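Local coordinates for BtGH115A (Bacteroides thetaiotaomicron, PDB 5BY3), which probably hydrolyses glycosidic bonds as a family GH115 4-O-methyl-alpha-glucuronidase with specificity for decorated arabinogalactans, at residues 568-572 with 592-596; 485-489 with 558-563. All blocks are in the same frame, centred on the assembly; numbering follows the deposited sequence.

How the interactions relate
Both interactions are buried helix-helix contacts, and helix 552-580 takes part in each. Interaction 2 uses its earlier part, residues 558-563, against helix 476-495. Interaction 1 uses residues 568-572, further along, against helix 587-603. Their centres lie 15 Å apart and their nearest atoms about 5 Å apart, so they do not touch. The centre of interaction 2 is about 17 Å from the centre of the chain, that of interaction 1 about 26 Å. The chemistry differs, though both are buried. The inner contact is a wider crossing at 34°, filled by valine, selenomethionine and histidine. The outer one is a close antiparallel crossing around Ala-592, where polar side chains lend their carbon atoms to the packing.

Interaction 1: residues 568-572 with 592-596; sequences QMNRK and AYDSI
This is a close antiparallel helix-helix contact between helix 552-580 and helix 587-603, which follow one another in the chain. Both segments are regular helix, with Lys-572 N to Gln-568 O at 2.9 Å and Ile-596 N to Ala-592 O at 3.2 Å. The axes of the two segments approach to 8.4 Å at a signed crossing angle of -155°. The small side chain of Ala-592 permits this: the CA atoms of Lys-572 and Ala-592 are 5.0 Å apart. Ala-592 CB lies 3.5 Å from Lys-572 N and 3.7 Å from Arg-571 CB. One turn away, Gln-568 (chi1 and chi2 both m) packs CB against Ile-596 CG1 at 3.5 Å and CG against Ser-595 OG at 3.4 Å. Gln-568 OE1 is 3.3 Å from Ala-592 CA. Met-569, a selenomethionine with chi1 t, points its CB away but returns CE to 3.7 Å from Ile-596 CD1. Lys-572 (chi1 and chi2 t, chi3 p) lays CD at the Tyr-593 ring edge, 3.8 Å from Tyr-593 CB. Its NZ continues to hydrogen bonds with Val-624 O and Asn-626 O. Two successive helices, joined by a short link and packed antiparallel, form a helical hairpin; Ala-592 lets this one close tightly.

Interaction 2: residues 485-489 with 558-563; sequences VMQEH and LVKYPV
Helix 476-495 and helix 552-580 meet here in a buried contact, their segments running in the same general direction. The segment axes come to 11.2 Å and cross at +34°. Side chains therefore fill the gap between the backbones. In the register, Met-486 CA is 7.7 Å from Val-559 CA, and His-489 CA is 6.5 Å from Val-563 CA. Residues 485-489 are regular helix, with His-489 N to Val-485 O at 2.8 Å. Residues 558-560 form a wider pi-type turn. The helix kinks at Pro-562, whose N bonds to no turn before it, and Val-563 N to Val-559 O (3.1 Å) resumes the helix.

Val-563 (chi1 t) is the main bump. Its CG2 sits in a hollow lined by Val-485, Met-486 and His-489. Val-563 CG2 is 3.8 Å from Val-485 CG1, 3.9 Å from Met-486 SE and 3.7 Å from His-489 ND1. Val-563 CG2 also makes a CH-pi contact over the His-489 ring face, 4.0 Å from the centroid. Met-486, a selenomethionine (chi1 m, chi2 -33°, chi3 m), fills the space beside it. Met-486 SE lies 4.1 Å from Val-559 CG1, and Met-486 CE is 3.5 Å from Leu-558 O. Leu-466 and Leu-470 of helix 462-473 also touch Met-486.

His-489 (chi1 t, chi2 61°) sets its ring against Pro-562, with His-489 NE2 3.8 Å from Pro-562 CB and His-489 CE1 3.2 Å from Pro-562 O. With no hydrogen bond or salt bridge between the segments, the fit depends on shape: apolar packing, a CH-pi contact and close carbon-to-carbonyl approaches at Pro-562 O and Leu-558 O.

Interaction 1: residues 568-572 with 592-596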
ATOM      1  N   GLN A 568     -19.172 -13.291  -3.075  1.00 38.81           N
ATOM      2  CA  GLN A 568     -19.465 -14.604  -2.548  1.00 40.75           C
ATOM      3  C   GLN A 568     -19.187 -14.710  -1.050  1.00 44.19           C
ATOM      4  O   GLN A 568     -19.823 -15.536  -0.348  1.00 44.06           O
ATOM      5  CB  GLN A 568     -18.713 -15.687  -3.357  1.00 43.11           C
ATOM      6  CG  GLN A 568     -19.220 -15.895  -4.788  1.00 41.96           C
ATOM      7  CD  GLN A 568     -20.722 -16.164  -4.850  1.00 43.95           C
ATOM      8  OE1 GLN A 568     -21.242 -17.046  -4.161  1.00 44.82           O
ATOM      9  NE2 GLN A 568     -21.426 -15.372  -5.638  1.00 44.17           N
HETATM   10  N   MSE A 569     -18.250 -13.876  -0.570  1.00 41.70           N
HETATM   11  CA  MSE A 569     -17.995 -13.724   0.870  1.00 40.86           C
HETATM   12  C   MSE A 569     -19.153 -13.032   1.509  1.00 42.29           C
HETATM   13  O   MSE A 569     -19.625 -13.457   2.569  1.00 45.44           O
HETATM   14  CB  MSE A 569     -16.693 -12.943   1.132  1.00 42.42           C
HETATM   15  CG  MSE A 569     -16.123 -13.017   2.559  1.00 42.02           C
HETATM   16 SE   MSE A 569     -15.610 -14.832   3.191  1.00 41.82          SE
HETATM   17  CE  MSE A 569     -14.248 -15.713   2.092  1.00 61.78           C
ATOM     18  N   ASN A 570     -19.634 -11.951   0.890  1.00 42.06           N
ATOM     19  CA  ASN A 570     -20.796 -11.266   1.452  1.00 40.61           C
ATOM     20  C   ASN A 570     -22.019 -12.177   1.451  1.00 40.36           C
ATOM     21  O   ASN A 570     -22.709 -12.299   2.451  1.00 44.76           O
ATOM     22  CB  ASN A 570     -21.000  -9.904   0.808  1.00 36.32           C
ATOM     23  CG  ASN A 570     -20.070  -8.856   1.400  1.00 40.75           C
ATOM     24  OD1 ASN A 570     -20.518  -7.967   2.127  1.00 40.00           O
ATOM     25  ND2 ASN A 570     -18.748  -8.965   1.112  1.00 39.98           N
ATOM     26  N   ARG A 571     -22.229 -12.877   0.349  1.00 42.88           N
ATOM     27  CA  ARG A 571     -23.274 -13.913   0.268  1.00 44.33           C
ATOM     28  C   ARG A 571     -23.175 -14.948   1.371  1.00 39.72           C
ATOM     29  O   ARG A 571     -24.164 -15.224   2.026  1.00 37.65           O
ATOM     30  CB  ARG A 571     -23.250 -14.595  -1.101  1.00 45.74           C
ATOM     31  CG  ARG A 571     -23.710 -13.675  -2.222  1.00 47.20           C
ATOM     32  CD  ARG A 571     -24.305 -14.454  -3.376  1.00 51.49           C
ATOM     33  NE  ARG A 571     -24.859 -13.545  -4.372  1.00 53.70           N
ATOM     34  CZ  ARG A 571     -25.002 -13.825  -5.666  1.00 52.03           C
ATOM     35  NH1 ARG A 571     -24.617 -14.994  -6.169  1.00 49.35           N
ATOM     36  NH2 ARG A 571     -25.499 -12.901  -6.461  1.00 44.23           N
ATOM     37  N   LYS A 572     -21.977 -15.505   1.577  1.00 39.95           N
ATOM     38  CA  LYS A 572     -21.786 -16.595   2.533  1.00 39.51           C
ATOM     39  C   LYS A 572     -22.174 -16.155   3.930  1.00 44.29           C
ATOM     40  O   LYS A 572     -22.903 -16.872   4.658  1.00 45.50           O
ATOM     41  CB  LYS A 572     -20.331 -17.096   2.541  1.00 40.98           C
ATOM     42  CG  LYS A 572     -20.062 -18.319   3.456  1.00 36.47           C
ATOM     43  CD  LYS A 572     -18.567 -18.592   3.613  1.00 37.98           C
ATOM     44  CE  LYS A 572     -17.901 -17.693   4.668  1.00 35.84           C
ATOM     45  NZ  LYS A 572     -16.463 -18.022   4.833  1.00 36.57           N
ATOM     46  N   ALA A 592     -22.384 -20.367  -1.648  1.00 43.74           N
ATOM     47  CA  ALA A 592     -21.529 -19.182  -1.710  1.00 44.38           C
ATOM     48  C   ALA A 592     -20.104 -19.524  -1.318  1.00 47.04           C
ATOM     49  O   ALA A 592     -19.165 -19.135  -2.021  1.00 49.90           O
ATOM     50  CB  ALA A 592     -22.078 -18.082  -0.814  1.00 39.70           C
ATOM     51  N   TYR A 593     -19.959 -20.263  -0.210  1.00 46.01           N
ATOM     52  CA  TYR A 593     -18.686 -20.849   0.179  1.00 46.76           C
ATOM     53  C   TYR A 593     -18.110 -21.654  -0.999  1.00 47.38           C
ATOM     54  O   TYR A 593     -16.961 -21.426  -1.381  1.00 56.41           O
ATOM     55  CB  TYR A 593     -18.827 -21.732   1.443  1.00 46.32           C
ATOM     56  CG  TYR A 593     -17.525 -22.412   1.843  1.00 47.09           C
ATOM     57  CD1 TYR A 593     -17.136 -23.646   1.257  1.00 51.74           C
ATOM     58  CD2 TYR A 593     -16.677 -21.836   2.793  1.00 42.76           C
ATOM     59  CE1 TYR A 593     -15.936 -24.265   1.592  1.00 48.49           C
ATOM     60  CE2 TYR A 593     -15.481 -22.448   3.157  1.00 47.06           C
ATOM     61  CZ  TYR A 593     -15.112 -23.658   2.554  1.00 55.47           C
ATOM     62  OH  TYR A 593     -13.920 -24.260   2.896  1.00 57.29           O
ATOM     63  N   ASP A 594     -18.900 -22.561  -1.590  1.00 50.39           N
ATOM     64  CA  ASP A 594     -18.388 -23.457  -2.644  1.00 51.42           C
ATOM     65  C   ASP A 594     -17.907 -22.633  -3.819  1.00 47.36           C
ATOM     66  O   ASP A 594     -16.884 -22.942  -4.446  1.00 46.34           O
ATOM     67  CB  ASP A 594     -19.418 -24.525  -3.079  1.00 52.00           C
ATOM     68  CG  ASP A 594     -19.641 -25.606  -2.011  1.00 56.38           C
ATOM     69  OD1 ASP A 594     -18.687 -25.878  -1.228  1.00 51.33           O
ATOM     70  OD2 ASP A 594     -20.781 -26.171  -1.950  1.00 52.88           O
ATOM     71  N   SER A 595     -18.603 -21.534  -4.055  1.00 44.19           N
ATOM     72  CA  SER A 595     -18.253 -20.679  -5.182  1.00 50.01           C
ATOM     73  C   SER A 595     -16.856 -19.988  -5.045  1.00 51.18           C
ATOM     74  O   SER A 595     -16.074 -19.960  -6.010  1.00 56.64           O
ATOM     75  CB  SER A 595     -19.400 -19.711  -5.473  1.00 42.40           C
ATOM     76  OG  SER A 595     -19.015 -18.831  -6.502  1.00 45.55           O
ATOM     77  N   ILE A 596     -16.535 -19.507  -3.838  1.00 50.27           N
ATOM     78  CA  ILE A 596     -15.204 -18.955  -3.477  1.00 45.93           C
ATOM     79  C   ILE A 596     -14.121 -19.999  -3.777  1.00 45.89           C
ATOM     80  O   ILE A 596     -13.108 -19.683  -4.371  1.00 43.64           O
ATOM     81  CB  ILE A 596     -15.152 -18.552  -1.970  1.00 42.69           C
ATOM     82  CG1 ILE A 596     -16.186 -17.491  -1.640  1.00 43.09           C
ATOM     83  CG2 ILE A 596     -13.788 -18.020  -1.586  1.00 42.27           C
ATOM     84  CD1 ILE A 596     -16.636 -17.487  -0.181  1.00 42.90           C
TER

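Interaction 2: residues 485-489 with 558-563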
ATOM      1  N   VAL A 485     -17.773  -0.431 -11.529  1.00 41.62           N
ATOM      2  CA  VAL A 485     -17.678  -1.677 -10.742  1.00 41.17           C
ATOM      3  C   VAL A 485     -16.536  -1.682  -9.711  1.00 43.30           C
ATOM      4  O   VAL A 485     -16.754  -2.025  -8.534  1.00 40.68           O
ATOM      5  CB  VAL A 485     -17.618  -2.897 -11.653  1.00 38.51           C
ATOM      6  CG1 VAL A 485     -17.127  -4.111 -10.918  1.00 35.52           C
ATOM      7  CG2 VAL A 485     -19.000  -3.132 -12.249  1.00 39.67           C
HETATM    8  N   MSE A 486     -15.336  -1.287 -10.146  1.00 46.77           N
HETATM    9  CA  MSE A 486     -14.167  -1.184  -9.249  1.00 42.18           C
HETATM   10  C   MSE A 486     -14.450  -0.152  -8.189  1.00 40.54           C
HETATM   11  O   MSE A 486     -14.220  -0.384  -7.001  1.00 43.10           O
HETATM   12  CB  MSE A 486     -12.899  -0.897 -10.060  1.00 41.30           C
HETATM   13  CG  MSE A 486     -12.405  -2.074 -10.922  1.00 40.92           C
HETATM   14 SE   MSE A 486     -12.707  -3.893 -10.197  1.00 45.38          SE
HETATM   15  CE  MSE A 486     -11.130  -4.109  -9.068  1.00 41.79           C
ATOM     16  N   GLN A 487     -14.997   0.984  -8.598  1.00 40.33           N
ATOM     17  CA  GLN A 487     -15.379   2.013  -7.657  1.00 45.25           C
ATOM     18  C   GLN A 487     -16.329   1.467  -6.584  1.00 44.29           C
ATOM     19  O   GLN A 487     -16.163   1.741  -5.398  1.00 41.78           O
ATOM     20  CB  GLN A 487     -16.011   3.181  -8.383  1.00 46.84           C
ATOM     21  CG  GLN A 487     -15.019   4.031  -9.168  1.00 54.34           C
ATOM     22  CD  GLN A 487     -15.713   5.082 -10.022  1.00 56.00           C
ATOM     23  OE1 GLN A 487     -16.802   4.845 -10.567  1.00 60.59           O
ATOM     24  NE2 GLN A 487     -15.090   6.247 -10.145  1.00 54.39           N
ATOM     25  N   GLU A 488     -17.310   0.682  -7.007  1.00 42.18           N
ATOM     26  CA  GLU A 488     -18.299   0.210  -6.074  1.00 43.10           C
ATOM     27  C   GLU A 488     -17.737  -0.852  -5.181  1.00 39.23           C
ATOM     28  O   GLU A 488     -18.130  -0.907  -4.029  1.00 45.07           O
ATOM     29  CB  GLU A 488     -19.561  -0.286  -6.781  1.00 45.93           C
ATOM     30  CG  GLU A 488     -20.490   0.854  -7.160  1.00 48.57           C
ATOM     31  CD  GLU A 488     -21.050   1.565  -5.946  1.00 53.54           C
ATOM     32  OE1 GLU A 488     -21.807   0.850  -5.217  1.00 45.30           O
ATOM     33  OE2 GLU A 488     -20.725   2.799  -5.756  1.00 47.90           O
ATOM     34  N   HIS A 489     -16.810  -1.647  -5.725  1.00 35.48           N
ATOM     35  CA  HIS A 489     -15.987  -2.668  -5.031  1.00 32.30           C
ATOM     36  C   HIS A 489     -15.256  -2.045  -3.862  1.00 33.78           C
ATOM     37  O   HIS A 489     -15.404  -2.502  -2.706  1.00 36.02           O
ATOM     38  CB  HIS A 489     -14.997  -3.242  -6.015  1.00 30.65           C
ATOM     39  CG  HIS A 489     -14.178  -4.379  -5.504  1.00 36.24           C
ATOM     40  ND1 HIS A 489     -14.732  -5.574  -5.084  1.00 40.71           N
ATOM     41  CD2 HIS A 489     -12.829  -4.539  -5.424  1.00 36.95           C
ATOM     42  CE1 HIS A 489     -13.763  -6.399  -4.713  1.00 38.90           C
ATOM     43  NE2 HIS A 489     -12.599  -5.803  -4.923  1.00 39.93           N
ATOM     44  N   LEU A 558      -7.414  -9.409 -12.035  1.00 38.70           N
ATOM     45  CA  LEU A 558      -7.564  -8.009 -11.611  1.00 37.35           C
ATOM     46  C   LEU A 558      -9.000  -7.537 -11.404  1.00 37.89           C
ATOM     47  O   LEU A 558      -9.240  -6.621 -10.628  1.00 42.25           O
ATOM     48  CB  LEU A 558      -6.834  -7.097 -12.596  1.00 37.84           C
ATOM     49  CG  LEU A 558      -5.339  -7.472 -12.826  1.00 37.43           C
ATOM     50  CD1 LEU A 558      -4.782  -6.784 -14.050  1.00 30.04           C
ATOM     51  CD2 LEU A 558      -4.453  -7.163 -11.642  1.00 34.65           C
ATOM     52  N   VAL A 559      -9.955  -8.156 -12.082  1.00 37.34           N
ATOM     53  CA  VAL A 559     -11.363  -7.774 -11.957  1.00 40.47           C
ATOM     54  C   VAL A 559     -12.218  -8.931 -11.446  1.00 39.90           C
ATOM     55  O   VAL A 559     -12.831  -8.812 -10.400  1.00 45.77           O
ATOM     56  CB  VAL A 559     -11.933  -7.175 -13.287  1.00 41.41           C
ATOM     57  CG1 VAL A 559     -13.341  -6.673 -13.099  1.00 39.09           C
ATOM     58  CG2 VAL A 559     -11.108  -5.996 -13.751  1.00 43.58           C
ATOM     59  N   LYS A 560     -12.244 -10.047 -12.165  1.00 39.60           N
ATOM     60  CA  LYS A 560     -13.232 -11.099 -11.906  1.00 40.10           C
ATOM     61  C   LYS A 560     -13.004 -11.783 -10.553  1.00 40.96           C
ATOM     62  O   LYS A 560     -13.934 -11.864  -9.762  1.00 43.70           O
ATOM     63  CB  LYS A 560     -13.286 -12.104 -13.072  1.00 45.03           C
ATOM     64  CG  LYS A 560     -14.520 -12.994 -13.107  1.00 52.60           C
ATOM     65  CD  LYS A 560     -14.719 -13.620 -14.479  1.00 53.92           C
ATOM     66  CE  LYS A 560     -16.025 -14.396 -14.562  1.00 56.10           C
ATOM     67  NZ  LYS A 560     -15.823 -15.828 -14.220  1.00 58.07           N
ATOM     68  N   TYR A 561     -11.790 -12.242 -10.258  1.00 36.69           N
ATOM     69  CA  TYR A 561     -11.553 -12.862  -8.939  1.00 38.05           C
ATOM     70  C   TYR A 561     -11.891 -11.942  -7.759  1.00 40.62           C
ATOM     71  O   TYR A 561     -12.657 -12.392  -6.914  1.00 41.64           O
ATOM     72  CB  TYR A 561     -10.153 -13.496  -8.766  1.00 39.80           C
ATOM     73  CG  TYR A 561     -10.019 -14.291  -7.453  1.00 46.22           C
ATOM     74  CD1 TYR A 561     -10.487 -15.621  -7.358  1.00 44.74           C
ATOM     75  CD2 TYR A 561      -9.472 -13.706  -6.302  1.00 39.27           C
ATOM     76  CE1 TYR A 561     -10.395 -16.332  -6.171  1.00 41.15           C
ATOM     77  CE2 TYR A 561      -9.379 -14.409  -5.134  1.00 38.25           C
ATOM     78  CZ  TYR A 561      -9.840 -15.721  -5.067  1.00 41.61           C
ATOM     79  OH  TYR A 561      -9.759 -16.414  -3.878  1.00 43.36           O
ATOM     80  N   PRO A 562     -11.351 -10.675  -7.692  1.00 38.84           N
ATOM     81  CA  PRO A 562     -11.696  -9.887  -6.474  1.00 35.73           C
ATOM     82  C   PRO A 562     -13.144  -9.469  -6.356  1.00 34.95           C
ATOM     83  O   PRO A 562     -13.710  -9.575  -5.274  1.00 42.10           O
ATOM     84  CB  PRO A 562     -10.761  -8.662  -6.520  1.00 36.70           C
ATOM     85  CG  PRO A 562     -10.260  -8.584  -7.929  1.00 36.16           C
ATOM     86  CD  PRO A 562     -10.353  -9.975  -8.532  1.00 37.52           C
ATOM     87  N   VAL A 563     -13.774  -9.024  -7.433  1.00 39.64           N
ATOM     88  CA  VAL A 563     -15.214  -8.671  -7.355  1.00 41.05           C
ATOM     89  C   VAL A 563     -16.093  -9.882  -7.002  1.00 43.62           C
ATOM     90  O   VAL A 563     -16.988  -9.772  -6.147  1.00 47.89           O
ATOM     91  CB  VAL A 563     -15.775  -7.903  -8.603  1.00 41.76           C
ATOM     92  CG1 VAL A 563     -17.307  -7.812  -8.544  1.00 40.43           C
ATOM     93  CG2 VAL A 563     -15.222  -6.486  -8.668  1.00 34.25           C
TER